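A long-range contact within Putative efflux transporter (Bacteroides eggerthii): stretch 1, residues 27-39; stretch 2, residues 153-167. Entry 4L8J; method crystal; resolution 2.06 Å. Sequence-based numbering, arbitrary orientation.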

# COMPACT_ATOMS: atom_id res chain seq x y z
N GLY A 27 -8.24 25.98 22.24
CA GLY A 27 -9.49 26.10 22.96
C GLY A 27 -9.41 27.14 24.04
O GLY A 27 -8.36 27.77 24.27
N MSE A 28 -10.52 27.32 24.72
CA MSE A 28 -10.64 28.33 25.74
C MSE A 28 -11.48 27.83 26.88
O MSE A 28 -12.45 27.11 26.66
CB MSE A 28 -11.28 29.58 25.09
CG MSE A 28 -11.31 30.79 25.99
SE MSE A 28 -12.03 32.31 25.02
CE MSE A 28 -10.43 32.82 24.01
N VAL A 29 -11.11 28.22 28.09
CA VAL A 29 -11.85 27.91 29.30
C VAL A 29 -13.14 28.72 29.23
O VAL A 29 -13.09 29.92 28.97
CB VAL A 29 -11.02 28.17 30.58
CG1 VAL A 29 -11.84 27.90 31.84
CG2 VAL A 29 -9.75 27.32 30.55
N GLU A 30 -14.27 28.04 29.39
CA GLU A 30 -15.60 28.64 29.31
C GLU A 30 -15.88 29.52 30.48
O GLU A 30 -15.43 29.25 31.59
CB GLU A 30 -16.69 27.57 29.20
CG GLU A 30 -16.84 27.01 27.79
CD GLU A 30 -18.23 26.56 27.38
OE1 GLU A 30 -19.09 26.36 28.27
OE2 GLU A 30 -18.46 26.40 26.16
N ALA A 31 -16.64 30.61 30.23
CA ALA A 31 -17.07 31.51 31.28
C ALA A 31 -18.02 30.78 32.23
O ALA A 31 -18.70 29.85 31.81
CB ALA A 31 -17.75 32.74 30.69
N VAL A 32 -18.00 31.15 33.51
CA VAL A 32 -18.91 30.52 34.48
C VAL A 32 -19.82 31.62 35.02
O VAL A 32 -19.39 32.77 35.16
CB VAL A 32 -18.23 29.71 35.62
CG1 VAL A 32 -19.17 28.60 36.11
CG2 VAL A 32 -16.90 29.12 35.18
N GLU A 33 -21.10 31.28 35.23
CA GLU A 33 -22.09 32.23 35.74
C GLU A 33 -21.92 32.42 37.25
O GLU A 33 -21.94 31.43 38.01
CB GLU A 33 -23.52 31.74 35.40
N TYR A 34 -21.74 33.68 37.69
CA TYR A 34 -21.62 33.94 39.12
C TYR A 34 -23.02 33.90 39.73
O TYR A 34 -23.95 34.50 39.19
CB TYR A 34 -20.85 35.25 39.46
CG TYR A 34 -21.55 36.57 39.22
CD1 TYR A 34 -22.54 37.03 40.09
CD2 TYR A 34 -21.11 37.45 38.23
CE1 TYR A 34 -23.17 38.25 39.90
CE2 TYR A 34 -21.70 38.70 38.05
CZ TYR A 34 -22.74 39.10 38.88
OH TYR A 34 -23.33 40.32 38.70
N VAL A 35 -23.17 33.12 40.80
CA VAL A 35 -24.42 32.98 41.54
C VAL A 35 -24.40 33.99 42.69
O VAL A 35 -23.45 34.02 43.48
CB VAL A 35 -24.64 31.53 42.01
CG1 VAL A 35 -25.94 31.39 42.79
CG2 VAL A 35 -24.62 30.57 40.82
N LYS A 36 -25.42 34.86 42.72
CA LYS A 36 -25.59 35.86 43.76
C LYS A 36 -26.24 35.17 44.95
O LYS A 36 -27.29 34.56 44.79
CB LYS A 36 -26.43 37.04 43.25
CG LYS A 36 -26.36 38.29 44.14
CD LYS A 36 -27.55 39.23 43.93
CE LYS A 36 -28.80 38.77 44.64
NZ LYS A 36 -30.01 39.49 44.16
N LEU A 37 -25.55 35.16 46.09
CA LEU A 37 -26.06 34.52 47.30
C LEU A 37 -26.73 35.54 48.15
O LEU A 37 -26.22 36.65 48.31
CB LEU A 37 -24.95 33.82 48.10
CG LEU A 37 -24.43 32.50 47.57
CD1 LEU A 37 -23.55 31.84 48.61
CD2 LEU A 37 -25.57 31.56 47.20
N ALA A 38 -27.89 35.20 48.68
CA ALA A 38 -28.62 36.13 49.52
C ALA A 38 -29.37 35.41 50.61
O ALA A 38 -29.72 34.23 50.44
CB ALA A 38 -29.59 36.93 48.66
N PHE A 39 -29.62 36.12 51.72
CA PHE A 39 -30.42 35.59 52.83
C PHE A 39 -31.91 35.53 52.39
O PHE A 39 -32.32 36.30 51.52
CB PHE A 39 -30.28 36.47 54.09
CG PHE A 39 -28.98 36.32 54.86
CD1 PHE A 39 -28.87 35.38 55.88
CD2 PHE A 39 -27.90 37.15 54.60
CE1 PHE A 39 -27.68 35.26 56.61
CE2 PHE A 39 -26.71 37.03 55.34
CZ PHE A 39 -26.61 36.07 56.33
N GLY A 153 -33.01 38.64 49.61
CA GLY A 153 -32.62 38.80 48.22
C GLY A 153 -31.47 39.75 47.97
O GLY A 153 -30.96 39.81 46.86
N GLU A 154 -31.04 40.51 49.00
CA GLU A 154 -29.90 41.43 48.89
C GLU A 154 -28.60 40.61 48.78
O GLU A 154 -28.34 39.77 49.65
CB GLU A 154 -29.87 42.39 50.09
CG GLU A 154 -28.90 43.55 49.95
CD GLU A 154 -29.01 44.64 51.00
OE1 GLU A 154 -30.05 44.70 51.69
OE2 GLU A 154 -28.06 45.45 51.11
N GLY A 155 -27.85 40.83 47.70
CA GLY A 155 -26.60 40.13 47.44
C GLY A 155 -25.62 40.21 48.59
O GLY A 155 -25.35 41.30 49.10
N ILE A 156 -25.11 39.05 49.03
CA ILE A 156 -24.15 39.00 50.14
C ILE A 156 -22.76 38.73 49.54
O ILE A 156 -21.81 39.45 49.84
CB ILE A 156 -24.59 37.96 51.21
CG1 ILE A 156 -26.02 38.26 51.77
CG2 ILE A 156 -23.55 37.80 52.32
CD1 ILE A 156 -26.27 39.60 52.52
N VAL A 157 -22.65 37.70 48.69
CA VAL A 157 -21.45 37.34 47.95
C VAL A 157 -21.85 36.83 46.56
O VAL A 157 -22.99 36.40 46.35
CB VAL A 157 -20.53 36.28 48.66
CG1 VAL A 157 -19.96 36.77 49.99
CG2 VAL A 157 -21.18 34.90 48.77
N ARG A 158 -20.87 36.81 45.64
CA ARG A 158 -20.94 36.24 44.30
C ARG A 158 -20.05 35.03 44.34
O ARG A 158 -18.87 35.17 44.61
CB ARG A 158 -20.52 37.27 43.22
CG ARG A 158 -21.44 38.49 43.20
CD ARG A 158 -20.94 39.62 42.33
NE ARG A 158 -21.96 40.67 42.24
CZ ARG A 158 -21.89 41.72 41.42
NH1 ARG A 158 -20.86 41.87 40.61
NH2 ARG A 158 -22.86 42.62 41.41
N LEU A 159 -20.65 33.85 44.23
CA LEU A 159 -19.98 32.55 44.30
C LEU A 159 -19.93 31.90 42.90
O LEU A 159 -20.99 31.72 42.27
CB LEU A 159 -20.76 31.65 45.29
CG LEU A 159 -20.25 30.21 45.51
CD1 LEU A 159 -18.97 30.19 46.32
CD2 LEU A 159 -21.29 29.34 46.18
N VAL A 160 -18.73 31.53 42.41
CA VAL A 160 -18.61 30.87 41.11
C VAL A 160 -18.42 29.37 41.36
O VAL A 160 -17.60 28.98 42.20
CB VAL A 160 -17.53 31.49 40.15
CG1 VAL A 160 -17.85 32.94 39.83
CG2 VAL A 160 -16.13 31.38 40.71
N ASN A 161 -19.24 28.53 40.67
CA ASN A 161 -19.21 27.08 40.77
C ASN A 161 -17.90 26.57 40.18
O ASN A 161 -17.59 26.88 39.03
CB ASN A 161 -20.42 26.47 40.04
CG ASN A 161 -20.69 25.03 40.39
OD1 ASN A 161 -19.79 24.19 40.44
ND2 ASN A 161 -21.95 24.70 40.66
N THR A 162 -17.13 25.79 40.97
CA THR A 162 -15.83 25.30 40.54
C THR A 162 -15.81 23.79 40.42
O THR A 162 -14.74 23.21 40.29
CB THR A 162 -14.70 25.80 41.49
OG1 THR A 162 -14.87 25.25 42.80
CG2 THR A 162 -14.59 27.30 41.55
N ARG A 163 -16.98 23.13 40.42
CA ARG A 163 -17.05 21.67 40.30
C ARG A 163 -16.45 21.17 38.98
O ARG A 163 -15.79 20.13 38.96
CB ARG A 163 -18.50 21.17 40.44
N LYS A 164 -16.66 21.92 37.87
CA LYS A 164 -16.23 21.50 36.55
C LYS A 164 -15.39 22.53 35.82
O LYS A 164 -15.77 23.70 35.71
CB LYS A 164 -17.46 21.18 35.67
CG LYS A 164 -18.24 19.96 36.13
CD LYS A 164 -19.52 19.79 35.32
CE LYS A 164 -20.36 18.66 35.83
NZ LYS A 164 -21.72 18.68 35.21
N LEU A 165 -14.28 22.09 35.25
CA LEU A 165 -13.52 23.01 34.42
C LEU A 165 -13.80 22.64 32.96
O LEU A 165 -13.28 21.64 32.46
CB LEU A 165 -12.03 23.03 34.75
CG LEU A 165 -11.40 24.31 34.22
CD1 LEU A 165 -10.78 25.09 35.29
CD2 LEU A 165 -10.57 24.08 33.00
N ARG A 166 -14.66 23.42 32.32
CA ARG A 166 -15.10 23.26 30.94
C ARG A 166 -14.21 24.02 29.98
O ARG A 166 -13.84 25.17 30.23
CB ARG A 166 -16.54 23.72 30.75
CG ARG A 166 -17.56 22.74 31.19
CD ARG A 166 -18.94 23.30 30.93
NE ARG A 166 -19.97 22.41 31.43
CZ ARG A 166 -20.43 22.41 32.68
NH1 ARG A 166 -19.97 23.27 33.57
NH2 ARG A 166 -21.38 21.55 33.04
N ILE A 167 -13.88 23.37 28.87
CA ILE A 167 -13.05 23.90 27.80
C ILE A 167 -13.83 23.72 26.52
O ILE A 167 -14.30 22.61 26.23
CB ILE A 167 -11.68 23.19 27.76
CG1 ILE A 167 -10.81 23.60 28.96
CG2 ILE A 167 -10.94 23.43 26.40
CD1 ILE A 167 -9.83 22.65 29.35
O HOH W 1 -15.07 26.57 33.27
O HOH W 2 -29.56 39.01 51.85

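Antiparallel β-pairing between segments distant in sequence illustrates a general principle: the backbone supplies the register, and side chains alternating between the two sides of the sheet turn that register into packing. In this putative efflux transporter the touching residues lie at least 114 positions apart, yet the two stretches bury 1093 Å² between them. The strand running through Val35 and Lys36 meets the one running through Val157 to Leu159 with an angle of 145° between their N-to-C directions, so the pairing is antiparallel but noticeably skewed.

At its centre, Val35 and Leu159 form a complete hydrogen-bonded pair: Val35 N donates to Leu159 O at 3.0 Å, and Leu159 N returns the bond to Val35 O at 2.9 Å. The next pair, Lys36 and Arg158, is of the non-hydrogen-bonded kind, and its CA atoms draw in to 4.7 Å. Beyond it, Leu37 N donates to Val157 O at 2.9 Å, but Leu37 O receives its bond from Ile156 N, at 2.7 Å, so the ladder slips by a residue on that side. Gly153 N then reaches Phe39 O at 3.1 Å. Between these last two links a water bridges the strands, accepting from Phe39 N at 2.9 Å and donating to Glu154 O at 2.6 Å.

A second, shorter pairing joins Val29 to Ile167. Here Glu30 N donates to Arg166 O at 3.0 Å, while two CA-H groups add contacts across the narrow spacing: Ile167 CA lies 3.5 Å from Met28 O, and Val29 CA lies 3.5 Å from Arg166 O.

The side chains follow the alternation. Val35, Leu37, Val157 and Leu159 share one face, where Leu37 is buried and its CD1 packs 3.9 Å from Val157 CG2 and 4.2 Å from Leu159 CD2. Branched aliphatic groups suit this position because they fill space without leaving polar atoms unpaired. Nearby, buried Phe39 and Ile156 meet through CD2 and CG1 at 3.6 Å. At the shorter pairing, Val29 CG2 rests 4.1 Å from Leu165 CD2 and 4.2 Å from Ile167 CG1, another wholly apolar cluster.

The face bearing Tyr34, Lys36, Arg158 and Val160 is more open, and longer, amphipathic chains serve it. The extended Arg158 lays its CD over the face of the Tyr34 ring, 3.9 Å from the ring centroid, as a CH-π contact; Tyr34 OH in turn sits over the guanidinium, 3.4 Å from Arg158 CZ. The tyrosine also uses its CB, 3.8 Å from Val160 CG1. Lys36 extends along the partner strand, its CD 3.7 Å from Gly155 CA, and NZ donates to Gly153 O at 2.9 Å, so its aliphatic part packs while its charged end finds a carbonyl. Glycine fits both places: at Gly155 a CB would come within 3.1 Å of Lys36 CD, and Gly153 has a positive phi of 77°, which glycine readily adopts.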